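Local coordinates for endo alpha-1,4 polygalactosaminidase (PDB 6OJ1), which cleaves alpha-1,4-linked galactosamine polymers internally, as a glycoside hydrolase of family GH114 with a (beta/alpha)-barrel, and thereby disrupts microbial biofilms, at residues Y60-L64 against F65-K69; D99-K102 against D103-G107; N205-C208 against A209-E213. All coordinates share one frame; numbering follows the deposited sequence.

Contact 1 (Y60-L64 against F65-K69)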
loop_
_atom_site.group_PDB
_atom_site.type_symbol
_atom_site.label_atom_id
_atom_site.label_comp_id
_atom_site.label_asym_id
_atom_site.label_seq_id
_atom_site.Cartn_x
_atom_site.Cartn_y
_atom_site.Cartn_z
ATOM N N TYR A 60 0.045 -11.225 4.025
ATOM C CA TYR A 60 0.018 -11.148 2.569
ATOM C C TYR A 60 -0.747 -9.903 2.154
ATOM O O TYR A 60 -1.874 -9.704 2.603
ATOM C CB TYR A 60 -0.659 -12.378 1.949
ATOM C CG TYR A 60 0.237 -13.594 1.739
ATOM C CD1 TYR A 60 0.894 -14.194 2.800
ATOM C CD2 TYR A 60 0.391 -14.148 0.472
ATOM C CE1 TYR A 60 1.701 -15.310 2.605
ATOM C CE2 TYR A 60 1.192 -15.250 0.267
ATOM C CZ TYR A 60 1.841 -15.829 1.340
ATOM O OH TYR A 60 2.635 -16.942 1.155
ATOM N N ASP A 61 -0.135 -9.077 1.300
ATOM C CA ASP A 61 -0.757 -7.880 0.731
ATOM C C ASP A 61 -1.098 -8.232 -0.720
ATOM O O ASP A 61 -0.200 -8.504 -1.527
ATOM C CB ASP A 61 0.202 -6.691 0.837
ATOM C CG ASP A 61 -0.394 -5.379 0.354
ATOM O OD1 ASP A 61 -1.519 -5.352 -0.183
ATOM O OD2 ASP A 61 0.295 -4.347 0.531
ATOM N N ILE A 62 -2.395 -8.273 -1.041
ATOM C CA ILE A 62 -2.854 -8.726 -2.352
ATOM C C ILE A 62 -3.939 -7.783 -2.865
ATOM O O ILE A 62 -4.553 -7.023 -2.108
ATOM C CB ILE A 62 -3.385 -10.171 -2.314
ATOM C CG1 ILE A 62 -4.589 -10.263 -1.365
ATOM C CG2 ILE A 62 -2.277 -11.153 -1.860
ATOM C CD1 ILE A 62 -5.194 -11.679 -1.250
ATOM N N ASP A 63 -4.184 -7.854 -4.171
ATOM C CA ASP A 63 -5.126 -6.934 -4.806
ATOM C C ASP A 63 -6.563 -7.167 -4.341
ATOM O O ASP A 63 -7.051 -8.300 -4.307
ATOM C CB ASP A 63 -5.030 -7.062 -6.326
ATOM C CG ASP A 63 -5.877 -6.026 -7.037
ATOM O OD1 ASP A 63 -5.380 -4.890 -7.247
ATOM O OD2 ASP A 63 -7.052 -6.335 -7.340
ATOM N N LEU A 64 -7.246 -6.068 -3.990
ATOM C CA LEU A 64 -8.620 -6.130 -3.500
ATOM C C LEU A 64 -9.578 -6.728 -4.525
ATOM O O LEU A 64 -10.477 -7.500 -4.170
ATOM C CB LEU A 64 -9.085 -4.714 -3.122
ATOM C CG LEU A 64 -10.578 -4.563 -2.824
ATOM C CD1 LEU A 64 -10.970 -5.392 -1.618
ATOM C CD2 LEU A 64 -10.878 -3.081 -2.611
ATOM N N PHE A 65 -9.447 -6.337 -5.789
ATOM C CA PHE A 65 -10.481 -6.671 -6.762
ATOM C C PHE A 65 -10.330 -8.085 -7.292
ATOM O O PHE A 65 -11.326 -8.803 -7.422
ATOM C CB PHE A 65 -10.442 -5.699 -7.939
ATOM C CG PHE A 65 -11.075 -4.365 -7.658
ATOM C CD1 PHE A 65 -12.453 -4.197 -7.768
ATOM C CD2 PHE A 65 -10.294 -3.274 -7.332
ATOM C CE1 PHE A 65 -13.043 -2.963 -7.537
ATOM C CE2 PHE A 65 -10.879 -2.021 -7.096
ATOM C CZ PHE A 65 -12.256 -1.871 -7.194
ATOM N N ILE A 66 -9.102 -8.504 -7.605
ATOM C CA ILE A 66 -8.938 -9.731 -8.383
ATOM C C ILE A 66 -8.812 -10.970 -7.517
ATOM O O ILE A 66 -8.736 -12.082 -8.058
ATOM C CB ILE A 66 -7.742 -9.594 -9.345
ATOM C CG1 ILE A 66 -6.427 -9.508 -8.584
ATOM C CG2 ILE A 66 -7.920 -8.361 -10.215
ATOM C CD1 ILE A 66 -5.251 -9.156 -9.484
ATOM N N ASN A 67 -8.826 -10.826 -6.195
ATOM C CA ASN A 67 -8.797 -11.966 -5.286
ATOM C C ASN A 67 -10.161 -12.188 -4.650
ATOM O O ASN A 67 -10.814 -11.236 -4.224
ATOM C CB ASN A 67 -7.755 -11.740 -4.208
ATOM C CG ASN A 67 -6.371 -11.895 -4.750
ATOM O OD1 ASN A 67 -5.938 -13.019 -5.013
ATOM N ND2 ASN A 67 -5.677 -10.782 -4.956
ATOM N N ASP A 68 -10.588 -13.441 -4.574
ATOM C CA ASP A 68 -11.919 -13.715 -4.058
ATOM C C ASP A 68 -11.895 -14.020 -2.559
ATOM O O ASP A 68 -10.842 -14.204 -1.933
ATOM C CB ASP A 68 -12.594 -14.844 -4.849
ATOM C CG ASP A 68 -11.848 -16.174 -4.778
ATOM O OD1 ASP A 68 -10.836 -16.292 -4.056
ATOM O OD2 ASP A 68 -12.296 -17.119 -5.466
ATOM N N LYS A 69 -13.099 -14.035 -1.987
ATOM C CA LYS A 69 -13.282 -14.289 -0.561
ATOM C C LYS A 69 -12.604 -15.582 -0.135
ATOM O O LYS A 69 -12.032 -15.665 0.958
ATOM C CB LYS A 69 -14.779 -14.351 -0.249
ATOM C CG LYS A 69 -15.212 -13.688 1.032
ATOM C CD LYS A 69 -16.668 -14.039 1.334
ATOM C CE LYS A 69 -17.536 -13.942 0.084
ATOM N NZ LYS A 69 -17.621 -12.554 -0.453
HETATM O O HOH W 1 -3.141 -10.075 -6.066
#
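The turn between barrel strand 59-63 and helix 69-77 is organised by Asp63 and Asn67, each offering a side chain to the backbone of the other's half. Asp63 closes an Asx turn with its carboxylate. Asp63 OD2 accepts from Phe65 N at 2.9 Å, a donor that stands 49° out of the carboxylate plane, and from Ile66 N at 3.0 Å on its anti lone pair. Two bonds from successive peptides thus converge on one oxygen and fix the rotation of the carboxylate, while OD1 makes a salt bridge to Arg95. With CG anti to the backbone N (chi1 -174°), the carboxylate lies beside the carbonyl carbon and can reach the two N-H groups that follow. Ile66 crosses this side chain at about a right angle, its CG1 lying 3.6 Å from Asp63 CB.

Asn67 answers from the far end of the turn. Its ND2 meets Asp63 O at 2.9 Å in an almost straight bond (173°), with the oxygen in the amide plane and the donor on a carbonyl lone pair. A water takes a second bond from ND2 and one from Asp63 N, bridging the strand end to the amide. OD1 of Asn67 is engaged by Leu50 N, so both ends of the amide are held. Ile62 packs against the amide, with CD1 3.7 Å from Asn67 CG.

Strand 59-63 runs between strands 42-45 and 81-87 of the barrel sheet. Within the turn, Leu64 and Phe65 lie against helix 124-140, whose Lys140 bonds to the carbonyls of Leu64 and Asn67.

Contact 2 (D99-K102 against D103-G107). With EDO (1,2-ethanediol), chain G.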
loop_
_atom_site.group_PDB
_atom_site.type_symbol
_atom_site.label_atom_id
_atom_site.label_comp_id
_atom_site.label_asym_id
_atom_site.label_seq_id
_atom_site.Cartn_x
_atom_site.Cartn_y
_atom_site.Cartn_z
ATOM N N ASP A 99 -16.518 2.979 -14.104
ATOM C CA ASP A 99 -17.545 3.863 -14.651
ATOM C C ASP A 99 -18.215 4.730 -13.589
ATOM O O ASP A 99 -18.998 5.620 -13.948
ATOM C CB ASP A 99 -18.587 3.051 -15.395
ATOM C CG ASP A 99 -18.017 2.381 -16.632
ATOM O OD1 ASP A 99 -17.421 3.085 -17.478
ATOM O OD2 ASP A 99 -18.128 1.152 -16.738
ATOM N N LYS A 100 -17.922 4.505 -12.307
ATOM C CA LYS A 100 -18.443 5.401 -11.276
ATOM C C LYS A 100 -17.786 6.768 -11.320
ATOM O O LYS A 100 -18.383 7.756 -10.861
ATOM C CB LYS A 100 -18.232 4.800 -9.889
ATOM C CG LYS A 100 -19.017 3.496 -9.649
ATOM C CD LYS A 100 -18.677 2.918 -8.267
ATOM C CE LYS A 100 -19.542 1.700 -7.921
ATOM N NZ LYS A 100 -19.188 1.148 -6.570
ATOM N N PHE A 101 -16.543 6.838 -11.807
ATOM C CA PHE A 101 -15.797 8.093 -11.786
ATOM C C PHE A 101 -16.337 9.080 -12.817
ATOM O O PHE A 101 -16.692 8.706 -13.940
ATOM C CB PHE A 101 -14.315 7.831 -12.053
ATOM C CG PHE A 101 -13.636 7.053 -10.974
ATOM C CD1 PHE A 101 -13.668 5.667 -10.972
ATOM C CD2 PHE A 101 -12.953 7.714 -9.959
ATOM C CE1 PHE A 101 -13.034 4.949 -9.961
ATOM C CE2 PHE A 101 -12.316 7.007 -8.946
ATOM C CZ PHE A 101 -12.355 5.624 -8.950
ATOM N N LYS A 102 -16.392 10.353 -12.430
ATOM C CA LYS A 102 -16.833 11.408 -13.330
ATOM C C LYS A 102 -15.634 12.048 -14.013
ATOM O O LYS A 102 -14.510 11.991 -13.511
ATOM C CB LYS A 102 -17.630 12.481 -12.573
ATOM C CG LYS A 102 -18.918 11.961 -11.919
ATOM C CD LYS A 102 -19.518 13.074 -11.036
ATOM C CE LYS A 102 -20.850 12.670 -10.412
ATOM N NZ LYS A 102 -21.453 13.836 -9.692
ATOM N N ASP A 103 -15.899 12.701 -15.151
ATOM C CA ASP A 103 -14.840 13.419 -15.851
ATOM C C ASP A 103 -14.155 14.413 -14.926
ATOM O O ASP A 103 -12.926 14.540 -14.939
ATOM C CB ASP A 103 -15.391 14.120 -17.099
ATOM C CG ASP A 103 -16.444 15.189 -16.784
ATOM O OD1 ASP A 103 -17.019 15.173 -15.676
ATOM O OD2 ASP A 103 -16.701 16.047 -17.660
ATOM N N SER A 104 -14.931 15.082 -14.068
ATOM C CA SER A 104 -14.375 16.074 -13.153
ATOM C C SER A 104 -13.568 15.455 -12.018
ATOM O O SER A 104 -12.883 16.192 -11.305
ATOM C CB SER A 104 -15.507 16.943 -12.588
ATOM O OG SER A 104 -16.533 16.120 -12.044
ATOM N N ASP A 105 -13.611 14.136 -11.831
ATOM C CA ASP A 105 -12.771 13.501 -10.828
ATOM C C ASP A 105 -11.337 13.303 -11.297
ATOM O O ASP A 105 -10.471 13.023 -10.465
ATOM C CB ASP A 105 -13.323 12.124 -10.428
ATOM C CG ASP A 105 -14.658 12.210 -9.716
ATOM O OD1 ASP A 105 -14.881 13.205 -8.999
ATOM O OD2 ASP A 105 -15.483 11.290 -9.881
ATOM N N LEU A 106 -11.064 13.447 -12.589
ATOM C CA LEU A 106 -9.819 12.963 -13.173
ATOM C C LEU A 106 -8.859 14.106 -13.461
ATOM O O LEU A 106 -9.252 15.133 -14.019
ATOM C CB LEU A 106 -10.087 12.197 -14.474
ATOM C CG LEU A 106 -11.064 11.018 -14.448
ATOM C CD1 LEU A 106 -10.956 10.186 -15.728
ATOM C CD2 LEU A 106 -10.848 10.147 -13.226
ATOM N N GLY A 107 -7.588 13.898 -13.103
ATOM C CA GLY A 107 -6.502 14.801 -13.459
ATOM C C GLY A 107 -5.583 14.224 -14.526
ATOM O O GLY A 107 -6.042 13.539 -15.446
HETATM C C1 EDO G . -17.415 -1.975 -5.791
HETATM O O1 EDO G . -17.170 -2.254 -7.171
HETATM C C2 EDO G . -16.406 -0.936 -5.339
HETATM O O2 EDO G . -16.665 0.309 -6.001
#
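Asp105 OD2 is gripped by Lys102 N, 2.9 Å away at an N-H...O angle of 170°, and by Asn125 ND2 of helix 124-140; the other carboxylate oxygen, OD1, bonds to Ser123 OG. The amide N-H of Lys102 approaches from above the carboxylate plane, 42° out of it. Because CG of Asp105 lies anti to its carbonyl carbon (chi1 -66°), the carboxylate swings back along the chain to this N-H. In return, Asp105 N donates to Lys102 O at 2.9 Å, a three-residue reach that closes the 3-10 turn 103-105. Lys102 and Asp105 are thus joined twice, backbone to backbone and backbone N-H to carboxylate. The turn leads directly into strand 106-109, an edge of the small antiparallel sheet. Leu106 lies beside the turn, its CG 3.7 Å from Lys102 O and its CD2 4.3 Å from Phe101 CB. The Phe101 ring meets Tyr91 edge-to-face and packs on Ile129 of helix 124-140. Farther back, the extended chain of Lys100 carries NZ to a salt bridge with Asp132 and, at 2.7 Å, to O2 of a bound 1,2-ethanediol.

Contact 3 (N205-C208 against A209-E213). With K (potassium ion), chain H.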
loop_
_atom_site.group_PDB
_atom_site.type_symbol
_atom_site.label_atom_id
_atom_site.label_comp_id
_atom_site.label_asym_id
_atom_site.label_seq_id
_atom_site.Cartn_x
_atom_site.Cartn_y
_atom_site.Cartn_z
ATOM N N ASN A 205 6.446 1.215 2.349
ATOM C CA ASN A 205 7.442 2.059 1.708
ATOM C C ASN A 205 8.055 1.360 0.510
ATOM O O ASN A 205 8.394 0.172 0.576
ATOM C CB ASN A 205 8.564 2.440 2.657
ATOM C CG ASN A 205 9.680 3.146 1.937
ATOM O OD1 ASN A 205 10.638 2.520 1.506
ATOM N ND2 ASN A 205 9.520 4.449 1.723
ATOM N N GLU A 206 8.230 2.111 -0.572
ATOM C CA GLU A 206 9.023 1.657 -1.710
ATOM C C GLU A 206 10.327 2.441 -1.777
ATOM O O GLU A 206 10.313 3.673 -1.825
ATOM C CB GLU A 206 8.248 1.827 -3.011
ATOM C CG GLU A 206 7.055 0.899 -3.126
ATOM C CD GLU A 206 6.153 1.308 -4.253
ATOM O OE1 GLU A 206 5.669 2.463 -4.234
ATOM O OE2 GLU A 206 5.937 0.483 -5.165
ATOM N N GLN A 207 11.450 1.723 -1.786
ATOM C CA GLN A 207 12.735 2.239 -2.253
ATOM C C GLN A 207 13.345 3.324 -1.378
ATOM O O GLN A 207 14.159 4.110 -1.873
ATOM C CB GLN A 207 12.613 2.777 -3.681
ATOM C CG GLN A 207 12.201 1.716 -4.695
ATOM C CD GLN A 207 11.709 2.330 -5.980
ATOM O OE1 GLN A 207 10.548 2.721 -6.090
ATOM N NE2 GLN A 207 12.589 2.424 -6.960
ATOM N N CYS A 208 13.022 3.398 -0.087
ATOM C CA CYS A 208 13.691 4.413 0.726
ATOM C C CYS A 208 15.199 4.200 0.763
ATOM O O CYS A 208 15.960 5.166 0.893
ATOM C CB CYS A 208 13.128 4.434 2.148
ATOM S SG CYS A 208 13.457 2.957 3.156
ATOM N N ALA A 209 15.652 2.947 0.635
ATOM C CA ALA A 209 17.089 2.685 0.665
ATOM C C ALA A 209 17.771 3.262 -0.565
ATOM O O ALA A 209 18.880 3.802 -0.477
ATOM C CB ALA A 209 17.346 1.181 0.771
ATOM N N GLN A 210 17.106 3.180 -1.714
ATOM C CA GLN A 210 17.671 3.666 -2.963
ATOM C C GLN A 210 17.798 5.187 -2.979
ATOM O O GLN A 210 18.709 5.721 -3.630
ATOM C CB GLN A 210 16.802 3.164 -4.122
ATOM C CG GLN A 210 17.230 3.600 -5.508
ATOM C CD GLN A 210 16.281 3.090 -6.597
ATOM O OE1 GLN A 210 15.319 2.367 -6.318
ATOM N NE2 GLN A 210 16.555 3.467 -7.840
ATOM N N TYR A 211 16.935 5.899 -2.240
ATOM C CA TYR A 211 16.844 7.356 -2.325
ATOM C C TYR A 211 17.137 8.065 -1.007
ATOM O O TYR A 211 16.764 9.234 -0.847
ATOM C CB TYR A 211 15.466 7.761 -2.846
ATOM C CG TYR A 211 15.258 7.316 -4.269
ATOM C CD1 TYR A 211 16.052 7.824 -5.291
ATOM C CD2 TYR A 211 14.295 6.366 -4.591
ATOM C CE1 TYR A 211 15.884 7.412 -6.595
ATOM C CE2 TYR A 211 14.114 5.953 -5.893
ATOM C CZ TYR A 211 14.913 6.476 -6.892
ATOM O OH TYR A 211 14.741 6.063 -8.193
ATOM N N ASN A 212 17.803 7.400 -0.064
ATOM C CA ASN A 212 18.267 8.053 1.159
ATOM C C ASN A 212 17.117 8.637 1.972
ATOM O O ASN A 212 17.221 9.752 2.492
ATOM C CB ASN A 212 19.287 9.151 0.845
ATOM C CG ASN A 212 20.709 8.685 0.989
ATOM O OD1 ASN A 212 21.210 8.538 2.103
ATOM N ND2 ASN A 212 21.386 8.479 -0.140
ATOM N N GLU A 213 16.013 7.890 2.092
ATOM C CA GLU A 213 14.864 8.360 2.865
ATOM C C GLU A 213 14.411 7.419 3.976
ATOM O O GLU A 213 13.314 7.619 4.508
ATOM C CB GLU A 213 13.640 8.605 1.976
ATOM C CG GLU A 213 13.876 8.892 0.532
ATOM C CD GLU A 213 12.559 8.994 -0.214
ATOM O OE1 GLU A 213 11.788 9.936 0.071
ATOM O OE2 GLU A 213 12.276 8.117 -1.059
HETATM K K K H . 4.527 3.074 -7.142
HETATM O O HOH W 2 11.055 5.970 -0.328
HETATM O O HOH W 3 3.244 0.370 -5.630
HETATM O O HOH W 4 6.211 1.129 -8.100
HETATM O O HOH W 5 1.762 1.988 -7.585
HETATM O O HOH W 6 4.465 5.820 -7.390
HETATM O O HOH W 7 2.759 4.276 -5.430
#
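Where strand 202-206 of the barrel ends, Gln207 and Cys208 fold against residues 209-213 in a turn that is started by an Asx motif and tied by the Cys208-Cys214 disulfide. In the Asx motif, Asn205 OD1 accepts from Cys208 N at 3.0 Å, on a lone pair in the carbonyl plane.

Among the backbone bonds, Glu213 N donates to Cys208 O, 3.0 Å long and nearly straight at 175°. It spans five residues and so closes a pi-turn, with Asn212 at positive phi. Gln207 O takes weak bonds from Gln210 N and Tyr211 N, the latter also leaning weakly on Cys208 O.

One amide pair joins side chains across the turn. Gln207 and Gln210 run alongside each other in the same direction, and Gln207 NE2 donates to Gln210 OE1 at 2.8 Å. The amide planes are 52° apart, and the donor is tilted 33° from the carbonyl plane of Gln210.

A water bridges the two halves: it accepts from Asn205 ND2 at 3.0 Å and lies within bonding distance of both Glu206 O and Glu213 OE2. At the C-terminal strand end, where active sites of such barrels lie, Glu206 OE1 is a long 3.2 Å from a potassium ion; five waters complete the ligands found around the ion. Glu206 OE2 bonds to Tyr232 OH of the loop after strand 227-231 and to two of those waters.

The Tyr211 ring packs on both glutamines: CB of Gln207 lies 4.1 Å from CD2 of Tyr211, and CG of the adjacent Gln210 sits 3.8 Å above the centre of that same ring.

How the contacts relate
From the N terminus the three contacts come in series, each closing its own short turn, so none nests in or crosses another. Contact 1 shapes the loop leaving strand 59-63 for helix 69-77, and contact 3 does the same after strand 202-206 ahead of helix 214-217. Both strands belong to the barrel sheet, and the two turns lie on opposite sides of the chain's centre, about 26 Å apart between centres. Contact 2 lies instead in the excursion between strands 90-92 and 106-109 of the small antiparallel sheet. Contacts 1 and 2 share a neighbour, helix 124-140, whose Arg133 touches Phe65 and Phe101.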